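Local coordinates for odorant-binding protein 1F (Rattus norvegicus, PDB 3FIQ) that binds a wide variety of small odorant molecules in the nasal epithelium as a secreted protein of the lipocalin family, at residues G14-L19 and A118-D123; R36-H41 and P151-N156; C48-I53 and T67-K72; N86-L91 and I98-V103. All coordinates share one frame; numbering follows the deposited sequence.

Interaction 1. Residues G14-L19 and A118-D123; sequences GDWRTL and AGKRED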
# COMPACT_ATOMS: atom_id res chain seq x y z
N GLY A 14 7.75 -12.05 3.38
CA GLY A 14 7.13 -13.00 2.48
C GLY A 14 6.42 -12.32 1.34
O GLY A 14 6.55 -11.09 1.20
N ASP A 15 5.67 -13.09 0.56
CA ASP A 15 4.95 -12.54 -0.57
C ASP A 15 3.65 -11.90 -0.09
O ASP A 15 2.98 -12.39 0.82
CB ASP A 15 4.61 -13.68 -1.51
CG ASP A 15 5.81 -14.25 -2.25
OD1 ASP A 15 6.88 -13.65 -2.36
OD2 ASP A 15 5.62 -15.38 -2.81
N TRP A 16 3.28 -10.81 -0.78
CA TRP A 16 2.05 -10.05 -0.51
C TRP A 16 1.56 -9.58 -1.84
O TRP A 16 2.31 -9.41 -2.78
CB TRP A 16 2.32 -8.82 0.36
CG TRP A 16 2.63 -9.14 1.80
CD1 TRP A 16 3.85 -9.46 2.27
CD2 TRP A 16 1.72 -9.24 2.90
NE1 TRP A 16 3.76 -9.73 3.60
CE2 TRP A 16 2.45 -9.61 4.00
CE3 TRP A 16 0.36 -8.99 3.06
CZ2 TRP A 16 1.89 -9.76 5.29
CZ3 TRP A 16 -0.19 -9.12 4.29
CH2 TRP A 16 0.55 -9.51 5.39
N ARG A 17 0.27 -9.32 -1.90
CA ARG A 17 -0.34 -8.73 -3.07
C ARG A 17 -1.22 -7.60 -2.65
O ARG A 17 -1.58 -7.45 -1.49
CB ARG A 17 -1.27 -9.76 -3.77
CG ARG A 17 -2.49 -10.21 -2.94
CD ARG A 17 -3.19 -11.46 -3.50
NE ARG A 17 -3.72 -11.22 -4.81
CZ ARG A 17 -4.07 -12.13 -5.72
NH1 ARG A 17 -4.01 -13.43 -5.46
NH2 ARG A 17 -4.51 -11.71 -6.91
N THR A 18 -1.53 -6.73 -3.61
CA THR A 18 -2.44 -5.62 -3.34
C THR A 18 -3.83 -6.02 -3.72
O THR A 18 -4.11 -6.36 -4.89
CB THR A 18 -2.05 -4.41 -4.14
OG1 THR A 18 -0.71 -4.02 -3.84
CG2 THR A 18 -2.98 -3.21 -3.80
N LEU A 19 -4.74 -5.87 -2.76
CA LEU A 19 -6.16 -6.13 -3.01
C LEU A 19 -6.95 -4.90 -3.40
O LEU A 19 -7.68 -4.94 -4.40
CB LEU A 19 -6.81 -6.77 -1.77
CG LEU A 19 -6.20 -8.08 -1.28
CD1 LEU A 19 -7.07 -8.71 -0.18
CD2 LEU A 19 -6.08 -9.05 -2.40
N ALA A 118 -2.99 -4.73 1.63
CA ALA A 118 -2.06 -5.79 1.19
C ALA A 118 -2.55 -7.11 1.79
O ALA A 118 -3.05 -7.14 2.90
CB ALA A 118 -0.67 -5.51 1.69
N GLY A 119 -2.40 -8.16 1.03
CA GLY A 119 -2.89 -9.46 1.45
C GLY A 119 -2.02 -10.65 1.13
O GLY A 119 -1.27 -10.62 0.20
N LYS A 120 -2.27 -11.73 1.88
CA LYS A 120 -1.74 -13.07 1.57
C LYS A 120 -2.84 -13.96 1.11
O LYS A 120 -2.68 -15.17 1.07
CB LYS A 120 -0.99 -13.68 2.73
CG LYS A 120 0.25 -12.93 3.14
CD LYS A 120 1.00 -13.59 4.26
CE LYS A 120 2.35 -12.99 4.47
NZ LYS A 120 3.46 -13.30 3.48
N ARG A 121 -3.97 -13.36 0.76
CA ARG A 121 -5.11 -14.07 0.18
C ARG A 121 -5.76 -13.14 -0.88
O ARG A 121 -5.44 -11.95 -0.90
CB ARG A 121 -6.10 -14.40 1.27
CG ARG A 121 -6.58 -13.20 2.05
CD ARG A 121 -7.38 -13.60 3.18
NE ARG A 121 -8.57 -14.28 2.74
CZ ARG A 121 -9.16 -15.24 3.45
NH1 ARG A 121 -8.64 -15.61 4.61
NH2 ARG A 121 -10.25 -15.80 3.00
N GLU A 122 -6.74 -13.63 -1.64
CA GLU A 122 -7.22 -12.87 -2.78
C GLU A 122 -8.37 -11.94 -2.42
O GLU A 122 -8.69 -11.04 -3.19
CB GLU A 122 -7.65 -13.79 -3.95
CG GLU A 122 -8.94 -14.50 -3.80
CD GLU A 122 -9.48 -14.97 -5.16
OE1 GLU A 122 -8.68 -14.99 -6.13
OE2 GLU A 122 -10.69 -15.30 -5.24
N ASP A 123 -9.03 -12.15 -1.30
CA ASP A 123 -10.24 -11.35 -0.97
C ASP A 123 -10.27 -10.80 0.44
O ASP A 123 -9.75 -11.42 1.34
CB ASP A 123 -11.53 -12.18 -1.16
CG ASP A 123 -11.46 -13.60 -0.54
OD1 ASP A 123 -11.49 -13.77 0.71
OD2 ASP A 123 -11.43 -14.57 -1.35

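Interaction 2. Residues R36-H41 and P151-N156; sequences RAYFQH and PTDTCN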
# COMPACT_ATOMS: atom_id res chain seq x y z
N ARG A 36 -0.35 3.22 -8.19
CA ARG A 36 -1.12 1.96 -8.37
C ARG A 36 -0.13 0.80 -8.29
O ARG A 36 0.26 0.21 -9.30
CB ARG A 36 -1.85 1.93 -9.67
CG ARG A 36 -2.82 0.78 -9.83
CD ARG A 36 -3.50 0.81 -11.13
NE ARG A 36 -4.46 -0.32 -11.30
CZ ARG A 36 -5.77 -0.27 -10.97
NH1 ARG A 36 -6.33 0.81 -10.45
NH2 ARG A 36 -6.55 -1.34 -11.29
N ALA A 37 0.20 0.45 -7.05
CA ALA A 37 1.26 -0.50 -6.77
C ALA A 37 0.69 -1.86 -6.50
O ALA A 37 -0.14 -2.02 -5.55
CB ALA A 37 1.99 -0.08 -5.55
N TYR A 38 1.12 -2.82 -7.31
CA TYR A 38 0.73 -4.24 -7.16
C TYR A 38 1.84 -4.92 -6.34
O TYR A 38 2.92 -5.23 -6.87
CB TYR A 38 0.61 -4.91 -8.49
CG TYR A 38 -0.52 -4.44 -9.39
CD1 TYR A 38 -0.39 -3.29 -10.18
CD2 TYR A 38 -1.73 -5.14 -9.44
CE1 TYR A 38 -1.48 -2.87 -11.01
CE2 TYR A 38 -2.77 -4.74 -10.24
CZ TYR A 38 -2.64 -3.60 -11.02
OH TYR A 38 -3.66 -3.19 -11.85
N PHE A 39 1.61 -5.06 -5.03
CA PHE A 39 2.68 -5.61 -4.17
C PHE A 39 3.06 -6.98 -4.67
O PHE A 39 2.25 -7.72 -5.22
CB PHE A 39 2.18 -5.72 -2.71
CG PHE A 39 2.40 -4.42 -1.90
CD1 PHE A 39 2.36 -3.16 -2.47
CD2 PHE A 39 2.60 -4.48 -0.54
CE1 PHE A 39 2.57 -1.98 -1.70
CE2 PHE A 39 2.78 -3.31 0.20
CZ PHE A 39 2.74 -2.09 -0.36
N GLN A 40 4.33 -7.29 -4.43
CA GLN A 40 4.86 -8.63 -4.60
C GLN A 40 5.46 -9.22 -3.34
O GLN A 40 5.31 -10.43 -3.07
CB GLN A 40 5.87 -8.60 -5.75
CG GLN A 40 6.43 -9.99 -6.10
CD GLN A 40 7.28 -9.92 -7.34
OE1 GLN A 40 8.52 -9.80 -7.26
NE2 GLN A 40 6.63 -9.98 -8.47
N HIS A 41 6.24 -8.44 -2.59
CA HIS A 41 7.01 -9.00 -1.48
C HIS A 41 7.39 -7.93 -0.51
O HIS A 41 7.59 -6.77 -0.91
CB HIS A 41 8.31 -9.65 -2.05
CG HIS A 41 9.04 -10.56 -1.12
ND1 HIS A 41 10.03 -10.09 -0.27
CD2 HIS A 41 8.92 -11.90 -0.86
CE1 HIS A 41 10.48 -11.11 0.47
NE2 HIS A 41 9.87 -12.21 0.10
N PRO A 151 -8.32 -8.22 -10.20
CA PRO A 151 -8.54 -8.71 -11.57
C PRO A 151 -7.51 -8.36 -12.61
O PRO A 151 -7.39 -9.02 -13.63
CB PRO A 151 -9.85 -8.03 -11.97
CG PRO A 151 -10.51 -7.70 -10.67
CD PRO A 151 -9.41 -7.31 -9.78
N THR A 152 -6.70 -7.37 -12.32
CA THR A 152 -5.59 -6.97 -13.21
C THR A 152 -4.21 -7.30 -12.65
O THR A 152 -3.19 -6.85 -13.18
CB THR A 152 -5.64 -5.48 -13.53
OG1 THR A 152 -5.64 -4.67 -12.37
CG2 THR A 152 -6.91 -5.13 -14.28
N ASP A 153 -4.14 -8.09 -11.58
CA ASP A 153 -2.86 -8.43 -10.98
C ASP A 153 -2.32 -9.64 -11.68
O ASP A 153 -2.74 -10.81 -11.43
CB ASP A 153 -3.07 -8.73 -9.49
CG ASP A 153 -1.74 -9.07 -8.77
OD1 ASP A 153 -0.75 -9.28 -9.48
OD2 ASP A 153 -1.74 -9.19 -7.55
N THR A 154 -1.46 -9.38 -12.63
CA THR A 154 -0.86 -10.42 -13.41
C THR A 154 0.64 -10.54 -13.27
O THR A 154 1.23 -11.36 -14.00
CB THR A 154 -1.13 -10.16 -14.90
OG1 THR A 154 -0.62 -8.85 -15.27
CG2 THR A 154 -2.63 -10.18 -15.16
N CYS A 155 1.29 -9.75 -12.42
CA CYS A 155 2.75 -9.75 -12.36
C CYS A 155 3.39 -10.69 -11.32
O CYS A 155 4.63 -10.71 -11.20
CB CYS A 155 3.24 -8.37 -12.07
SG CYS A 155 2.77 -7.20 -13.39
N ASN A 156 2.58 -11.44 -10.59
CA ASN A 156 3.13 -12.29 -9.53
C ASN A 156 3.06 -13.74 -9.88
O ASN A 156 3.72 -14.54 -9.24
CB ASN A 156 2.37 -12.09 -8.22
CG ASN A 156 2.68 -10.75 -7.55
OD1 ASN A 156 3.70 -10.14 -7.82
ND2 ASN A 156 1.81 -10.32 -6.58
O HOH W 1 3.41 -7.45 -8.38
O HOH W 2 -0.35 -7.19 -6.18

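Interaction 3. Residues C48-I53 and T67-K72; sequences CQELKI and TVVGQK. With EDO (1,2-ethanediol), chain E.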
# COMPACT_ATOMS: atom_id res chain seq x y z
N CYS A 48 12.31 -4.43 12.25
CA CYS A 48 11.71 -3.89 11.02
C CYS A 48 12.05 -2.42 10.80
O CYS A 48 11.20 -1.61 10.35
CB CYS A 48 10.19 -4.04 11.07
SG CYS A 48 9.44 -4.38 9.47
N GLN A 49 13.31 -2.08 11.05
CA GLN A 49 13.79 -0.69 10.87
C GLN A 49 13.83 -0.37 9.35
O GLN A 49 13.54 0.75 8.93
CB GLN A 49 15.16 -0.47 11.51
CG GLN A 49 15.89 0.83 11.09
CD GLN A 49 15.15 2.08 11.51
OE1 GLN A 49 14.67 2.14 12.68
NE2 GLN A 49 15.01 3.10 10.57
N GLU A 50 14.17 -1.36 8.56
CA GLU A 50 14.42 -1.17 7.15
C GLU A 50 13.49 -2.11 6.42
O GLU A 50 13.75 -3.31 6.40
CB GLU A 50 15.91 -1.42 6.84
CG GLU A 50 16.42 -0.90 5.55
CD GLU A 50 17.99 -0.76 5.49
OE1 GLU A 50 18.66 0.19 6.05
OE2 GLU A 50 18.52 -1.64 4.87
N LEU A 51 12.44 -1.58 5.80
CA LEU A 51 11.39 -2.41 5.16
C LEU A 51 11.47 -2.30 3.68
O LEU A 51 11.12 -1.27 3.07
CB LEU A 51 10.00 -1.93 5.65
CG LEU A 51 8.76 -2.56 5.03
CD1 LEU A 51 8.71 -4.04 5.21
CD2 LEU A 51 7.52 -1.97 5.71
N LYS A 52 11.88 -3.41 3.04
CA LYS A 52 11.97 -3.45 1.60
C LYS A 52 10.68 -3.95 1.01
O LYS A 52 10.24 -5.06 1.34
CB LYS A 52 13.09 -4.42 1.22
CG LYS A 52 14.52 -3.86 1.29
CD LYS A 52 15.08 -3.86 2.64
CE LYS A 52 15.24 -5.28 3.25
NZ LYS A 52 15.63 -5.03 4.67
N ILE A 53 10.07 -3.17 0.14
CA ILE A 53 8.84 -3.58 -0.51
C ILE A 53 9.11 -3.65 -2.00
O ILE A 53 9.52 -2.70 -2.61
CB ILE A 53 7.72 -2.58 -0.20
CG1 ILE A 53 7.46 -2.48 1.31
CG2 ILE A 53 6.47 -3.00 -0.96
CD1 ILE A 53 6.41 -1.41 1.64
N THR A 67 11.42 -1.35 -6.33
CA THR A 67 11.68 -1.64 -4.94
C THR A 67 11.78 -0.31 -4.24
O THR A 67 12.42 0.61 -4.73
CB THR A 67 13.02 -2.38 -4.70
OG1 THR A 67 13.07 -3.53 -5.50
CG2 THR A 67 13.14 -2.73 -3.26
N VAL A 68 11.17 -0.21 -3.06
CA VAL A 68 11.36 0.95 -2.17
C VAL A 68 11.86 0.39 -0.86
O VAL A 68 11.55 -0.74 -0.48
CB VAL A 68 10.13 1.82 -1.92
CG1 VAL A 68 9.75 2.52 -3.14
CG2 VAL A 68 8.95 1.02 -1.41
N VAL A 69 12.67 1.17 -0.15
CA VAL A 69 13.08 0.86 1.20
C VAL A 69 12.51 1.89 2.12
O VAL A 69 12.88 3.04 2.08
CB VAL A 69 14.61 0.81 1.34
CG1 VAL A 69 15.05 0.37 2.73
CG2 VAL A 69 15.22 -0.13 0.31
N GLY A 70 11.57 1.48 2.98
CA GLY A 70 11.08 2.36 4.03
C GLY A 70 11.97 2.31 5.24
O GLY A 70 12.44 1.29 5.68
N GLN A 71 12.26 3.49 5.76
CA GLN A 71 12.97 3.68 7.05
C GLN A 71 12.02 4.02 8.13
O GLN A 71 11.32 5.01 8.04
CB GLN A 71 14.02 4.72 6.90
CG GLN A 71 15.18 4.22 6.00
CD GLN A 71 16.01 3.10 6.63
OE1 GLN A 71 16.07 2.91 7.88
NE2 GLN A 71 16.70 2.35 5.78
N LYS A 72 12.00 3.18 9.16
CA LYS A 72 11.13 3.40 10.32
C LYS A 72 11.63 4.56 11.20
O LYS A 72 12.81 4.72 11.39
CB LYS A 72 11.04 2.12 11.19
CG LYS A 72 9.88 2.22 12.17
CD LYS A 72 9.57 0.91 12.84
CE LYS A 72 8.28 1.06 13.70
NZ LYS A 72 8.06 -0.16 14.59
C1 EDO E . 15.14 -2.15 -8.55
O1 EDO E . 14.88 -1.43 -7.36
C2 EDO E . 13.74 -2.53 -9.04
O2 EDO E . 13.09 -3.62 -8.27
O HOH W 3 18.57 2.41 8.75

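Interaction 4. Residues N86-L91 and I98-V103; sequences NYFHVL and IFFHNV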
# COMPACT_ATOMS: atom_id res chain seq x y z
N ASN A 86 7.08 9.76 0.63
CA ASN A 86 6.00 8.98 1.22
C ASN A 86 6.26 8.82 2.71
O ASN A 86 7.37 8.57 3.13
CB ASN A 86 5.92 7.59 0.53
CG ASN A 86 5.70 7.75 -0.93
OD1 ASN A 86 4.58 7.86 -1.40
ND2 ASN A 86 6.82 7.78 -1.69
N TYR A 87 5.16 8.86 3.42
CA TYR A 87 5.06 8.65 4.84
C TYR A 87 3.95 7.60 5.08
O TYR A 87 2.75 7.88 4.89
CB TYR A 87 4.68 9.94 5.52
CG TYR A 87 5.51 11.12 5.17
CD1 TYR A 87 5.18 11.93 4.10
CD2 TYR A 87 6.57 11.48 5.95
CE1 TYR A 87 5.93 13.03 3.78
CE2 TYR A 87 7.39 12.57 5.64
CZ TYR A 87 7.04 13.35 4.55
OH TYR A 87 7.76 14.44 4.21
N PHE A 88 4.34 6.38 5.45
CA PHE A 88 3.37 5.32 5.58
C PHE A 88 3.40 4.60 6.90
O PHE A 88 4.42 4.55 7.58
CB PHE A 88 3.43 4.37 4.37
CG PHE A 88 4.65 3.52 4.25
CD1 PHE A 88 5.75 3.91 3.49
CD2 PHE A 88 4.64 2.26 4.85
CE1 PHE A 88 6.83 3.06 3.35
CE2 PHE A 88 5.73 1.42 4.70
CZ PHE A 88 6.79 1.79 3.94
N HIS A 89 2.26 4.07 7.32
CA HIS A 89 2.20 3.34 8.57
C HIS A 89 1.06 2.33 8.53
O HIS A 89 0.24 2.34 7.62
CB HIS A 89 2.09 4.31 9.79
CG HIS A 89 0.80 5.07 9.92
ND1 HIS A 89 0.46 6.14 9.12
CD2 HIS A 89 -0.21 4.94 10.80
CE1 HIS A 89 -0.72 6.62 9.49
NE2 HIS A 89 -1.16 5.90 10.49
N VAL A 90 0.98 1.46 9.54
CA VAL A 90 0.01 0.38 9.55
C VAL A 90 -1.24 0.79 10.31
O VAL A 90 -1.14 1.28 11.42
CB VAL A 90 0.65 -0.83 10.22
CG1 VAL A 90 -0.40 -1.99 10.35
CG2 VAL A 90 1.85 -1.31 9.39
N LEU A 91 -2.39 0.73 9.70
CA LEU A 91 -3.62 1.08 10.35
C LEU A 91 -4.29 -0.14 10.92
O LEU A 91 -5.01 -0.07 11.93
CB LEU A 91 -4.65 1.66 9.37
CG LEU A 91 -4.40 2.88 8.62
CD1 LEU A 91 -5.57 3.19 7.67
CD2 LEU A 91 -4.17 4.03 9.59
N ILE A 98 -3.05 -6.56 5.75
CA ILE A 98 -2.55 -5.31 6.31
C ILE A 98 -3.19 -4.15 5.62
O ILE A 98 -3.21 -4.12 4.38
CB ILE A 98 -1.03 -5.21 6.23
CG1 ILE A 98 -0.42 -6.34 7.04
CG2 ILE A 98 -0.54 -3.84 6.76
CD1 ILE A 98 1.12 -6.39 6.98
N PHE A 99 -3.78 -3.23 6.37
CA PHE A 99 -4.16 -1.92 5.85
C PHE A 99 -3.08 -0.87 6.12
O PHE A 99 -2.75 -0.63 7.29
CB PHE A 99 -5.43 -1.41 6.52
CG PHE A 99 -6.72 -2.18 6.22
CD1 PHE A 99 -6.78 -3.37 5.47
CD2 PHE A 99 -7.91 -1.61 6.63
CE1 PHE A 99 -7.97 -3.99 5.25
CE2 PHE A 99 -9.11 -2.26 6.41
CZ PHE A 99 -9.14 -3.42 5.75
N PHE A 100 -2.45 -0.31 5.10
CA PHE A 100 -1.47 0.75 5.21
C PHE A 100 -2.12 2.07 4.89
O PHE A 100 -2.95 2.18 4.03
CB PHE A 100 -0.35 0.58 4.17
CG PHE A 100 0.61 -0.55 4.47
CD1 PHE A 100 1.59 -0.40 5.40
CD2 PHE A 100 0.57 -1.73 3.73
CE1 PHE A 100 2.52 -1.41 5.62
CE2 PHE A 100 1.50 -2.75 3.97
CZ PHE A 100 2.48 -2.55 4.95
N HIS A 101 -1.70 3.12 5.59
CA HIS A 101 -2.02 4.47 5.24
C HIS A 101 -0.73 5.10 4.74
O HIS A 101 0.35 4.89 5.31
CB HIS A 101 -2.46 5.25 6.45
CG HIS A 101 -2.81 6.66 6.14
ND1 HIS A 101 -2.00 7.72 6.47
CD2 HIS A 101 -3.91 7.19 5.58
CE1 HIS A 101 -2.57 8.84 6.08
NE2 HIS A 101 -3.72 8.55 5.54
N ASN A 102 -0.80 5.76 3.58
CA ASN A 102 0.33 6.47 3.01
C ASN A 102 -0.07 7.90 2.63
O ASN A 102 -1.17 8.15 2.19
CB ASN A 102 0.88 5.78 1.76
CG ASN A 102 2.12 6.48 1.19
OD1 ASN A 102 2.20 6.74 -0.08
ND2 ASN A 102 3.06 6.76 1.98
N VAL A 103 0.81 8.86 2.93
CA VAL A 103 0.72 10.20 2.43
C VAL A 103 1.87 10.34 1.44
O VAL A 103 3.07 10.16 1.78
CB VAL A 103 0.87 11.26 3.53
CG1 VAL A 103 0.78 12.63 2.88
CG2 VAL A 103 -0.26 11.01 4.54
O HOH W 4 0.80 8.07 6.89

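Interaction 1. Residues G14-L19 and A118-D123
Lys-120 lies over one face of the Trp-16 indole, its chain slanted across both rings. CG sits nearly over the centroid of the six-membered ring, 3.8 Å from it and 5° off the normal, as a CH-pi contact. Lys-120 CE comes down 3.4 Å from Trp-16 CZ2, nearer the rim. The chain is extended up to CE and bends at chi4 (-74°), which carries NZ over the five-membered ring, 4.0 Å from its centroid, in a cation-pi contact. The same NZ donates to Asp-15 O at 2.9 Å, tilted from the carbonyl plane. The edge of the indole faces the other strand: CE3 is 3.9 Å from Ala-118 CB, while NE1 is hydrogen-bonded to Val-12 O. This is the G-x-W signature of the lipocalin barrel, where strand 14-23 pairs with strand 111-119; a basic residue over the tryptophan recalls the arginine many lipocalins place there. Arg-17 and Gly-119 form the hydrogen-bonded antiparallel pair, with Gly-119 N donating to Arg-17 O at 2.7 Å. Farther on, Leu-19 CD2 rests 3.3 Å from Arg-121 O. Arg-17 and Glu-122 run side by side, CB of the glutamate over one guanidinium face, but their charged atoms do not meet. The ammonium of Lys-120 is thus gripped by an aromatic face and a carbonyl, which would probably stabilise its positive charge.

Interaction 2. Residues R36-H41 and P151-N156
The C-terminal tail of the lipocalin fold, residues 151-156, lies against the start of barrel strand 38-44, with Tyr-38 and Gln-40 meeting Thr-152 and Asn-156. Tyr-38 crosses Thr-152 at about a right angle, and its OH shares a short hydrogen bond of 2.5 Å with Thr-152 OG1, in which either could donate; OG1 lies at the ring edge, in its plane. Nearer the backbone, Tyr-38 CD2 packs 3.8 Å from Asp-153 CB, the two side chains sliding past each other in opposite directions. The Arg-36 guanidinium turns an edge to the same hydroxyl, NH2 standing 3.6 Å from Thr-152 OG1, while its NH1 is held by Val-29 O and Gln-147. Cys-155 forms a disulfide with Cys-63, the link that in many lipocalins ties the C-terminal segment to the barrel; beyond it Asn-156 bonds strand 38-44 through both ends of its amide. Asn-156 ND2 donates almost straight (173°) to Phe-39 O at 3.0 Å, with the acceptor in its amide plane. Its OD1 receives Gln-40 NE2, also at 3.0 Å, the two amide planes turned 57° apart. The Gln-40 chain reaches there with CG anti to the backbone N (chi1 -176°), from a classic beta bulge in which Gln-40 and His-41 both face Ile-54. An alanine in place of Asn-156 would probably leave Gln-40 NE2 without this acceptor and Phe-39 O without its amide donor, and free the Gln-40 amide to turn. Phe-39 O has a second partner, a water 2.8 Å away that also donates to Asp-153 OD2.

Interaction 3. Residues C48-I53 and T67-K72
Cys-48, bound to Cys-44 by a disulfide, touches the neighbouring strand with its carbonyl O, 3.8 Å from Lys-72 CB. The Lys-72 chain extends onward, and its NZ forms a salt bridge with Asp-6. Gln-49 follows with a bent chain. Its NE2 gives two bonds of 2.9 Å: one to Gln-71 OE1, almost straight and between amides close to coplanar, the other to Lys-72 O on a lone pair. Its backbone O receives Lys-72 N as well, so one residue holds the end of the second strand from both main chain and side chain. Glu-50 runs beside Gln-71, pointing the same way. Its OE1 accepts Gln-71 NE2 at 2.9 Å on the anti side, the carboxylate and amide planes standing 77° apart, and its CG presses on Val-69 CG1 at 3.4 Å. A water donates to Gln-71 OE1 at 2.7 Å. These residues belong to the antiparallel hairpin of strands 50-59 and 62-72 in the lipocalin barrel, with Glu-50, Lys-52, Val-69 and Gln-71 on one face and Leu-51, Ile-53 and Val-68 on the other. Leu-51 exchanges two backbone bonds with Gly-70, and its side chain touches Tyr-78. Lys-52 lays CG 3.9 Å from Val-69 CG2; its chain then bends at chi2 and chi3, folding CD and CE back, and NZ hydrogen-bonds Glu-50 O from above the carbonyl plane. Ile-53 pairs with Val-68 through two further backbone bonds, and its CB meets Val-68 CG2 at 4.0 Å, on the face that also brings Ile-53 against Phe-39 and Met-42.

Interaction 4. Residues N86-L91 and I98-V103
Phe-88 and Phe-100 lie on the buried, closely packed side of the hairpin of strands 85-93 and 97-105. The edge of Phe-88 is directed toward the face of Phe-100 in an offset edge-to-face pair, planes 81° and centroids 6.0 Å apart. Val-90 CG2 packs 3.8 Å from Phe-100 CE1, and Ile-98 CG2 covers one face of the same ring. Five backbone hydrogen bonds join the strands: two each in the pairs Tyr-87/Val-103 and His-89/His-101, and Leu-91 N to Phe-99 O. On the other face, Leu-91 CG rests 3.8 Å from His-101 CB, and the imidazoles of His-89 and His-101 meet rim to rim. The packing is looser where Tyr-87 and Val-103 pair, both partly exposed: Tyr-87 CD1 is 4.4 Å from Val-103 CB. As modelled, Asn-102 OD1 lies 2.9 Å from Asn-86 OD1, two acceptors, so its N/O assignment is doubtful; its other end adjoins Phe-88 CB. An alanine here would lack the amide, which would probably open a gap between Phe-88 CB and Asn-86. The apolar groups on the Phe-88 face are consistent with the lining of a lipocalin pocket, while on the other face one water joins the two buried imidazoles to Tyr-87 O.

Overall arrangement
All four contacts hold the same curled antiparallel sheet, the lipocalin barrel, but at different depths. Interaction 4 is the buried one, largely apolar on one face; the other three are partly buried and add side-chain hydrogen bonds. Interactions 3 and 4 each zip a local hairpin, whereas interactions 1 and 2 join segments about a hundred residues apart, interaction 2 without strand pairing. Phe-39 of interaction 2 touches Phe-100 of interaction 4 and Ile-53 of interaction 3, and Phe-88 meets Leu-51 and Ile-53, so the inward side chains of three contacts share one apolar interior. Thr-18 links interactions 1 and 2, with OG1 probably bonded to Ala-37 O and Phe-39 N.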